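Side-chain contacts in pectate lyase (Erwinia chrysanthemi, PDB 1RU4), which cleaves pectate (polygalacturonate) by beta-elimination and is built as a right-handed parallel beta-helix: residues S39-A44 and E49-K54; R15-A20 and A43-G48; S300-G305 and V322-A327. All blocks are in the same frame, centred on the assembly; numbering follows the deposited sequence.

Interactions 1 and 2 lie together at one end of the parallel beta-helix, their centres about 4 Å apart, and interaction 3 lies on the other side of the chain's centre, its centre about 49 Å from that of interaction 1 and 50 Å from that of interaction 2. The first two are buried and use the same helix, 38-44, which interaction 1 packs on strand 50-53 and interaction 2 on its parallel neighbour, strand 16-19. Both are apolar in substance, with one carboxylate joining them: Glu49 of interaction 1 hydrogen-bonds Tyr17 of interaction 2. Interaction 3 is a surface contact between a loop and a turn, and there the chemistry changes to water-bridged amides plus a single valine methyl.

Interaction 1 (S39-A44 and E49-K54); sequences SAAMAA and ELILLK
Ile51 of strand 50-53 packs against Ala41 and Met42 on helix 38-44, the short helix that leans on the first strands of the parallel beta-helix. The helix lies in the connection between the parallel strands 16-19 and 50-53, consistent with its serving as a cap on this end of the coil. The two backbones are closest at Ala41 and Ile51, whose CA atoms stand 6.4 Å apart.

The tight part is built around one isoleucine. Its CG2 lies 3.9 Å from Ala41 CB, and CG1 is almost as near to that same methyl, so the alanine sits against the forked base of the side chain. With CG1 anti to the carbonyl carbon (chi1 -62°) and the chain then fully extended, CD1 is carried past Ala41 onto the helix backbone, 3.9 Å from Met42 N. The short side chain of Ala41 is consistent with this close approach. Val19 of strand 16-19 touches both Ala41 and Ile51 and completes the apolar patch.

Toward its margins the contact thins out. Met42 leaves the helix pointing away from the strand, but bends at chi2 and chi3, and the Met42 side chain crosses that of Ile51 at about a right angle; this residue is partly exposed. At the C-terminal end of the helix the approach is looser still: Ala44 O and Glu49 OE2 are 4.2 Å apart, and the carboxylate is occupied elsewhere, OE2 being hydrogen-bonded to Asn46 N and to the hydroxyl of Tyr17. Lys74 NZ bonds to Met42 O near the same helix end. On the Met42 side the sulfur makes the touch: Met42 SD lies 4.0 Å from Ile51 CD1.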
loop_
_atom_site.group_PDB
_atom_site.type_symbol
_atom_site.label_atom_id
_atom_site.label_comp_id
_atom_site.label_asym_id
_atom_site.label_seq_id
_atom_site.Cartn_x
_atom_site.Cartn_y
_atom_site.Cartn_z
ATOM N N SER A 39 13.004 -10.027 20.614
ATOM C CA SER A 39 14.312 -10.507 20.174
ATOM C C SER A 39 14.530 -11.990 20.487
ATOM O O SER A 39 15.084 -12.723 19.669
ATOM C CB SER A 39 15.436 -9.663 20.784
ATOM O OG SER A 39 15.403 -9.694 22.200
ATOM N N ALA A 40 14.078 -12.429 21.660
ATOM C CA ALA A 40 14.213 -13.832 22.055
ATOM C C ALA A 40 13.386 -14.730 21.136
ATOM O O ALA A 40 13.847 -15.792 20.711
ATOM C CB ALA A 40 13.786 -14.019 23.506
ATOM N N ALA A 41 12.174 -14.285 20.813
ATOM C CA ALA A 41 11.297 -15.037 19.918
ATOM C C ALA A 41 11.895 -15.123 18.518
ATOM O O ALA A 41 11.854 -16.174 17.880
ATOM C CB ALA A 41 9.924 -14.395 19.868
ATOM N N MET A 42 12.456 -14.011 18.047
ATOM C CA MET A 42 13.111 -13.962 16.743
ATOM C C MET A 42 14.268 -14.958 16.646
ATOM O O MET A 42 14.483 -15.573 15.600
ATOM C CB MET A 42 13.626 -12.550 16.473
ATOM C CG MET A 42 12.542 -11.552 16.110
ATOM S SD MET A 42 12.014 -11.735 14.405
ATOM C CE MET A 42 13.379 -10.889 13.582
ATOM N N ALA A 43 15.003 -15.118 17.742
ATOM C CA ALA A 43 16.125 -16.047 17.778
ATOM C C ALA A 43 15.671 -17.505 17.708
ATOM O O ALA A 43 16.303 -18.325 17.045
ATOM C CB ALA A 43 16.957 -15.814 19.031
ATOM N N ALA A 44 14.549 -17.807 18.357
ATOM C CA ALA A 44 14.043 -19.176 18.444
ATOM C C ALA A 44 13.162 -19.656 17.290
ATOM O O ALA A 44 13.203 -20.831 16.923
ATOM C CB ALA A 44 13.308 -19.366 19.763
ATOM N N GLU A 49 6.246 -21.650 12.278
ATOM C CA GLU A 49 5.923 -21.256 13.645
ATOM C C GLU A 49 5.481 -19.796 13.717
ATOM O O GLU A 49 5.629 -19.047 12.747
ATOM C CB GLU A 49 7.110 -21.530 14.571
ATOM C CG GLU A 49 7.514 -23.005 14.580
ATOM C CD GLU A 49 8.681 -23.323 15.495
ATOM O OE1 GLU A 49 8.840 -24.514 15.842
ATOM O OE2 GLU A 49 9.444 -22.405 15.859
ATOM N N LEU A 50 4.952 -19.398 14.870
ATOM C CA LEU A 50 4.355 -18.076 15.027
ATOM C C LEU A 50 4.832 -17.281 16.236
ATOM O O LEU A 50 4.800 -17.763 17.371
ATOM C CB LEU A 50 2.827 -18.217 15.087
ATOM C CG LEU A 50 1.953 -17.077 15.631
ATOM C CD1 LEU A 50 1.974 -15.870 14.704
ATOM C CD2 LEU A 50 0.530 -17.580 15.803
ATOM N N ILE A 51 5.260 -16.048 15.978
ATOM C CA ILE A 51 5.574 -15.108 17.045
ATOM C C ILE A 51 4.275 -14.337 17.285
ATOM O O ILE A 51 3.872 -13.499 16.470
ATOM C CB ILE A 51 6.705 -14.128 16.633
ATOM C CG1 ILE A 51 7.996 -14.902 16.348
ATOM C CG2 ILE A 51 6.939 -13.096 17.736
ATOM C CD1 ILE A 51 9.158 -14.028 15.927
ATOM N N LEU A 52 3.584 -14.685 18.365
ATOM C CA LEU A 52 2.302 -14.074 18.690
ATOM C C LEU A 52 2.486 -12.887 19.629
ATOM O O LEU A 52 2.905 -13.042 20.780
ATOM C CB LEU A 52 1.364 -15.107 19.313
ATOM C CG LEU A 52 -0.096 -14.688 19.484
ATOM C CD1 LEU A 52 -0.732 -14.458 18.122
ATOM C CD2 LEU A 52 -0.852 -15.761 20.252
ATOM N N LEU A 53 2.167 -11.704 19.118
ATOM C CA LEU A 53 2.349 -10.459 19.849
ATOM C C LEU A 53 1.111 -10.022 20.624
ATOM O O LEU A 53 0.015 -9.946 20.072
ATOM C CB LEU A 53 2.731 -9.346 18.868
ATOM C CG LEU A 53 3.936 -9.610 17.959
ATOM C CD1 LEU A 53 3.963 -8.602 16.822
ATOM C CD2 LEU A 53 5.224 -9.548 18.764
ATOM N N LYS A 54 1.290 -9.731 21.907
ATOM C CA LYS A 54 0.211 -9.158 22.700
ATOM C C LYS A 54 -0.056 -7.773 22.112
ATOM O O LYS A 54 0.886 -7.031 21.819
ATOM C CB LYS A 54 0.643 -9.020 24.162
ATOM C CG LYS A 54 -0.410 -8.416 25.074
ATOM C CD LYS A 54 0.160 -8.146 26.454
ATOM C CE LYS A 54 -0.846 -7.432 27.343
ATOM N NZ LYS A 54 -0.254 -7.085 28.663
#

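Interaction 2 (R15-A20 and A43-G48); sequences RIYYVA and AAVNPG
Tyr17 and Val45 mark the closest approach of the two backbones, 7.7 Å between their CA atoms, where strand 16-19 of the parallel beta-helix passes alongside the C-terminal end of helix 38-44. The strand is extended and pairs through its backbone with the parallel strand 50-53. The other segment changes character halfway: Ala43 and Ala44 are still helical, Val45 is the first residue to leave helical angles, and the chain then runs extended through Asn46 and Pro47 to Gly48. That glycine has a positive phi (88°), in a conformation where a CB would jam against the preceding carbonyl oxygen. This link leads from the helix into strand 50-53.

Across this junction a single large side chain does nearly all the work. Tyr17 has CG anti to its carbonyl carbon (chi1 -63°) and reaches from the strand to the helix end, where its ring lies against two consecutive residues, both on the same side of its plane: CE2 is 3.9 Å from Ala44 CB and CE1 is 3.7 Å from Val45 CA. Both neighbours come at the ring obliquely. Val45 adds its side chain near CE1: CG2 is 4.1 Å from that carbon, as is CB, so backbone and branch together cover the same ring corner.

The far end of the ring is polar yet buried. The Tyr17 hydroxyl has its hydrogen-bond partner in Glu49, at the helix end. Lys74 NZ, beyond the two segments, hydrogen-bonds Val45 O and lends a second polar tie to the turn. A backbone carbonyl also lies beside the hydroxyl, at a distance of packing: Tyr17 OH stands 3.6 Å from Ala44 O.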
loop_
_atom_site.group_PDB
_atom_site.type_symbol
_atom_site.label_atom_id
_atom_site.label_comp_id
_atom_site.label_asym_id
_atom_site.label_seq_id
_atom_site.Cartn_x
_atom_site.Cartn_y
_atom_site.Cartn_z
ATOM N N ARG A 15 3.550 -24.197 16.543
ATOM C CA ARG A 15 4.221 -23.678 17.729
ATOM C C ARG A 15 4.020 -22.173 17.870
ATOM O O ARG A 15 4.223 -21.416 16.921
ATOM C CB ARG A 15 5.718 -24.004 17.655
ATOM C CG ARG A 15 6.586 -23.357 18.727
ATOM C CD ARG A 15 6.338 -23.936 20.103
ATOM N NE ARG A 15 7.257 -23.365 21.085
ATOM C CZ ARG A 15 7.528 -23.905 22.269
ATOM N NH1 ARG A 15 6.949 -25.043 22.635
ATOM N NH2 ARG A 15 8.388 -23.311 23.084
ATOM N N ILE A 16 3.629 -21.751 19.068
ATOM C CA ILE A 16 3.405 -20.342 19.363
ATOM C C ILE A 16 4.417 -19.818 20.377
ATOM O O ILE A 16 4.638 -20.431 21.424
ATOM C CB ILE A 16 1.989 -20.103 19.941
ATOM C CG1 ILE A 16 0.924 -20.625 18.974
ATOM C CG2 ILE A 16 1.778 -18.616 20.233
ATOM C CD1 ILE A 16 -0.489 -20.538 19.512
ATOM N N TYR A 17 5.040 -18.693 20.046
ATOM C CA TYR A 17 5.929 -17.997 20.972
ATOM C C TYR A 17 5.194 -16.745 21.430
ATOM O O TYR A 17 4.983 -15.817 20.645
ATOM C CB TYR A 17 7.238 -17.602 20.283
ATOM C CG TYR A 17 8.053 -18.773 19.793
ATOM C CD1 TYR A 17 7.951 -19.211 18.475
ATOM C CD2 TYR A 17 8.914 -19.454 20.652
ATOM C CE1 TYR A 17 8.683 -20.301 18.021
ATOM C CE2 TYR A 17 9.652 -20.549 20.211
ATOM C CZ TYR A 17 9.531 -20.968 18.897
ATOM O OH TYR A 17 10.246 -22.060 18.462
ATOM N N TYR A 18 4.772 -16.736 22.692
ATOM C CA TYR A 18 4.052 -15.599 23.253
ATOM C C TYR A 18 4.998 -14.460 23.616
ATOM O O TYR A 18 5.928 -14.630 24.413
ATOM C CB TYR A 18 3.245 -16.025 24.478
ATOM C CG TYR A 18 2.068 -16.923 24.167
ATOM C CD1 TYR A 18 2.242 -18.290 23.951
ATOM C CD2 TYR A 18 0.773 -16.409 24.127
ATOM C CE1 TYR A 18 1.152 -19.125 23.707
ATOM C CE2 TYR A 18 -0.322 -17.232 23.885
ATOM C CZ TYR A 18 -0.127 -18.586 23.679
ATOM O OH TYR A 18 -1.213 -19.398 23.454
ATOM N N VAL A 19 4.740 -13.296 23.028
ATOM C CA VAL A 19 5.573 -12.115 23.203
ATOM C C VAL A 19 4.740 -10.927 23.685
ATOM O O VAL A 19 3.568 -10.798 23.335
ATOM C CB VAL A 19 6.276 -11.755 21.862
ATOM C CG1 VAL A 19 6.975 -10.400 21.946
ATOM C CG2 VAL A 19 7.282 -12.836 21.499
ATOM N N ALA A 20 5.352 -10.083 24.513
ATOM C CA ALA A 20 4.711 -8.870 25.009
ATOM C C ALA A 20 5.774 -7.782 25.139
ATOM O O ALA A 20 6.968 -8.079 25.148
ATOM C CB ALA A 20 4.049 -9.132 26.358
ATOM N N ALA A 43 15.003 -15.118 17.742
ATOM C CA ALA A 43 16.125 -16.047 17.778
ATOM C C ALA A 43 15.671 -17.505 17.708
ATOM O O ALA A 43 16.303 -18.325 17.045
ATOM C CB ALA A 43 16.957 -15.814 19.031
ATOM N N ALA A 44 14.549 -17.807 18.357
ATOM C CA ALA A 44 14.043 -19.176 18.444
ATOM C C ALA A 44 13.162 -19.656 17.290
ATOM O O ALA A 44 13.203 -20.831 16.923
ATOM C CB ALA A 44 13.308 -19.366 19.763
ATOM N N VAL A 45 12.372 -18.751 16.718
ATOM C CA VAL A 45 11.378 -19.116 15.709
ATOM C C VAL A 45 11.905 -19.857 14.475
ATOM O O VAL A 45 12.968 -19.537 13.943
ATOM C CB VAL A 45 10.550 -17.879 15.273
ATOM C CG1 VAL A 45 11.397 -16.931 14.431
ATOM C CG2 VAL A 45 9.287 -18.309 14.544
ATOM N N ASN A 46 11.139 -20.852 14.033
ATOM C CA ASN A 46 11.477 -21.657 12.861
ATOM C C ASN A 46 10.331 -21.650 11.847
ATOM O O ASN A 46 9.217 -21.234 12.174
ATOM C CB ASN A 46 11.809 -23.089 13.297
ATOM C CG ASN A 46 13.205 -23.205 13.867
ATOM O OD1 ASN A 46 14.165 -22.717 13.273
ATOM N ND2 ASN A 46 13.324 -23.826 15.035
ATOM N N PRO A 47 10.589 -22.094 10.600
ATOM C CA PRO A 47 9.552 -22.121 9.559
ATOM C C PRO A 47 8.255 -22.791 10.003
ATOM O O PRO A 47 8.272 -23.872 10.596
ATOM C CB PRO A 47 10.228 -22.902 8.434
ATOM C CG PRO A 47 11.650 -22.486 8.565
ATOM C CD PRO A 47 11.877 -22.566 10.058
ATOM N N GLY A 48 7.137 -22.117 9.740
ATOM C CA GLY A 48 5.833 -22.643 10.104
ATOM C C GLY A 48 5.368 -22.278 11.502
ATOM O O GLY A 48 4.233 -22.576 11.878
#

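Interaction 3 (S300-G305 and V322-A327); sequences SNVQSG and VSNADA
The carboxamide of Asn324 presents one face to Val302, whose CG2 methyl stands over it, 3.9 Å from Asn324 CG, and its two polar ends to water and backbone. This contact lies toward the C-terminal end of the parallel beta-helix, where the turn ahead of strand 325-328 meets the loop that follows strand 294-298. Around the amide, ND2 comes within 3.1 Å of Ser300 O and gives a hydrogen bond to water 1, while OD1 receives one from water 2. Water 2 lies well off the amide plane, on the same side as the valine methyl.

The second flat group is the amide of Asn301. Its CB points away from the turn, yet its OD1 takes a hydrogen bond of 2.6 Å from water 1. That water therefore joins the two asparagines, accepting from ND2 of one and donating to OD1 of the other.

Asn324 sits at a backbone bend with left-handed helical angles (phi 51°, psi 47°), and its CB points toward the loop. CG lies anti to the carbonyl carbon (chi1 -55°). The side chains of Asn324 and Val302 run past each other in opposite directions. The apolar part of the contact is small: Val302 CG2 to Asn324 CB, 3.8 Å. The valine also rests on His308 of strand 308-316, and the Asn324 backbone hydrogen-bonds to that same histidine, so loop and turn share one neighbour in the coil.

Most of this is surface chemistry, with two waters bridging segments whose CA atoms come no nearer than 7.1 Å, at Val302 and Asn324. Water 2 closes the second bridge, accepting a hydrogen bond from Val302 N and donating one to Asn324 OD1, each 3.1 Å long.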
loop_
_atom_site.group_PDB
_atom_site.type_symbol
_atom_site.label_atom_id
_atom_site.label_comp_id
_atom_site.label_asym_id
_atom_site.label_seq_id
_atom_site.Cartn_x
_atom_site.Cartn_y
_atom_site.Cartn_z
ATOM N N SER A 300 2.723 11.707 -21.995
ATOM C CA SER A 300 4.134 11.673 -22.367
ATOM C C SER A 300 4.405 10.536 -23.351
ATOM O O SER A 300 3.622 9.588 -23.450
ATOM C CB SER A 300 5.006 11.511 -21.122
ATOM O OG SER A 300 4.889 12.639 -20.266
ATOM N N ASN A 301 5.520 10.629 -24.070
ATOM C CA ASN A 301 5.886 9.617 -25.058
ATOM C C ASN A 301 6.077 8.224 -24.466
ATOM O O ASN A 301 6.406 8.071 -23.284
ATOM C CB ASN A 301 7.184 10.007 -25.781
ATOM C CG ASN A 301 7.031 11.237 -26.654
ATOM O OD1 ASN A 301 5.922 11.676 -26.955
ATOM N ND2 ASN A 301 8.159 11.793 -27.078
ATOM N N VAL A 302 5.853 7.213 -25.303
ATOM C CA VAL A 302 6.144 5.826 -24.960
ATOM C C VAL A 302 7.023 5.280 -26.081
ATOM O O VAL A 302 7.129 5.892 -27.146
ATOM C CB VAL A 302 4.864 4.950 -24.856
ATOM C CG1 VAL A 302 3.958 5.464 -23.748
ATOM C CG2 VAL A 302 4.123 4.910 -26.186
ATOM N N GLN A 303 7.661 4.142 -25.838
ATOM C CA GLN A 303 8.511 3.516 -26.843
ATOM C C GLN A 303 7.644 2.912 -27.946
ATOM O O GLN A 303 6.531 2.452 -27.685
ATOM C CB GLN A 303 9.374 2.434 -26.192
ATOM C CG GLN A 303 10.361 1.765 -27.131
ATOM C CD GLN A 303 11.231 0.753 -26.419
ATOM O OE1 GLN A 303 10.764 -0.316 -26.021
ATOM N NE2 GLN A 303 12.504 1.087 -26.248
ATOM N N SER A 304 8.136 2.946 -29.182
ATOM C CA SER A 304 7.390 2.369 -30.297
ATOM C C SER A 304 7.098 0.902 -29.983
ATOM O O SER A 304 7.976 0.171 -29.515
ATOM C CB SER A 304 8.180 2.484 -31.602
ATOM O OG SER A 304 7.366 2.135 -32.710
ATOM N N GLY A 305 5.851 0.497 -30.203
ATOM C CA GLY A 305 5.441 -0.863 -29.894
ATOM C C GLY A 305 4.653 -0.942 -28.599
ATOM O O GLY A 305 4.056 -1.975 -28.291
ATOM N N VAL A 322 -5.104 11.130 -21.899
ATOM C CA VAL A 322 -4.655 9.763 -22.119
ATOM C C VAL A 322 -4.281 9.556 -23.586
ATOM O O VAL A 322 -5.134 9.270 -24.435
ATOM C CB VAL A 322 -5.729 8.741 -21.671
ATOM C CG1 VAL A 322 -5.288 7.321 -21.996
ATOM C CG2 VAL A 322 -5.972 8.873 -20.174
ATOM N N SER A 323 -2.997 9.746 -23.870
ATOM C CA SER A 323 -2.454 9.586 -25.213
ATOM C C SER A 323 -1.709 8.257 -25.343
ATOM O O SER A 323 -1.476 7.572 -24.348
ATOM C CB SER A 323 -1.518 10.753 -25.529
ATOM O OG SER A 323 -2.221 11.986 -25.477
ATOM N N ASN A 324 -1.347 7.897 -26.575
ATOM C CA ASN A 324 -0.652 6.638 -26.861
ATOM C C ASN A 324 -1.398 5.461 -26.238
ATOM O O ASN A 324 -0.789 4.592 -25.606
ATOM C CB ASN A 324 0.782 6.676 -26.312
ATOM C CG ASN A 324 1.578 7.857 -26.832
ATOM O OD1 ASN A 324 1.806 7.988 -28.033
ATOM N ND2 ASN A 324 2.000 8.729 -25.923
ATOM N N ALA A 325 -2.713 5.421 -26.431
ATOM C CA ALA A 325 -3.521 4.406 -25.771
ATOM C C ALA A 325 -4.661 3.819 -26.584
ATOM O O ALA A 325 -5.182 4.444 -27.510
ATOM C CB ALA A 325 -4.068 4.963 -24.463
ATOM N N ASP A 326 -4.996 2.579 -26.241
ATOM C CA ASP A 326 -6.182 1.901 -26.742
ATOM C C ASP A 326 -7.208 2.202 -25.653
ATOM O O ASP A 326 -7.224 1.549 -24.607
ATOM C CB ASP A 326 -5.917 0.394 -26.834
ATOM C CG ASP A 326 -7.126 -0.401 -27.307
ATOM O OD1 ASP A 326 -8.258 0.128 -27.298
ATOM O OD2 ASP A 326 -6.938 -1.576 -27.681
ATOM N N ALA A 327 -8.042 3.211 -25.888
ATOM C CA ALA A 327 -8.982 3.668 -24.870
ATOM C C ALA A 327 -10.414 3.798 -25.367
ATOM O O ALA A 327 -10.680 4.465 -26.366
ATOM C CB ALA A 327 -8.508 5.002 -24.294
HETATM O O HOH W 1 3.355 11.069 -26.951
HETATM O O HOH W 2 4.862 8.123 -28.080
#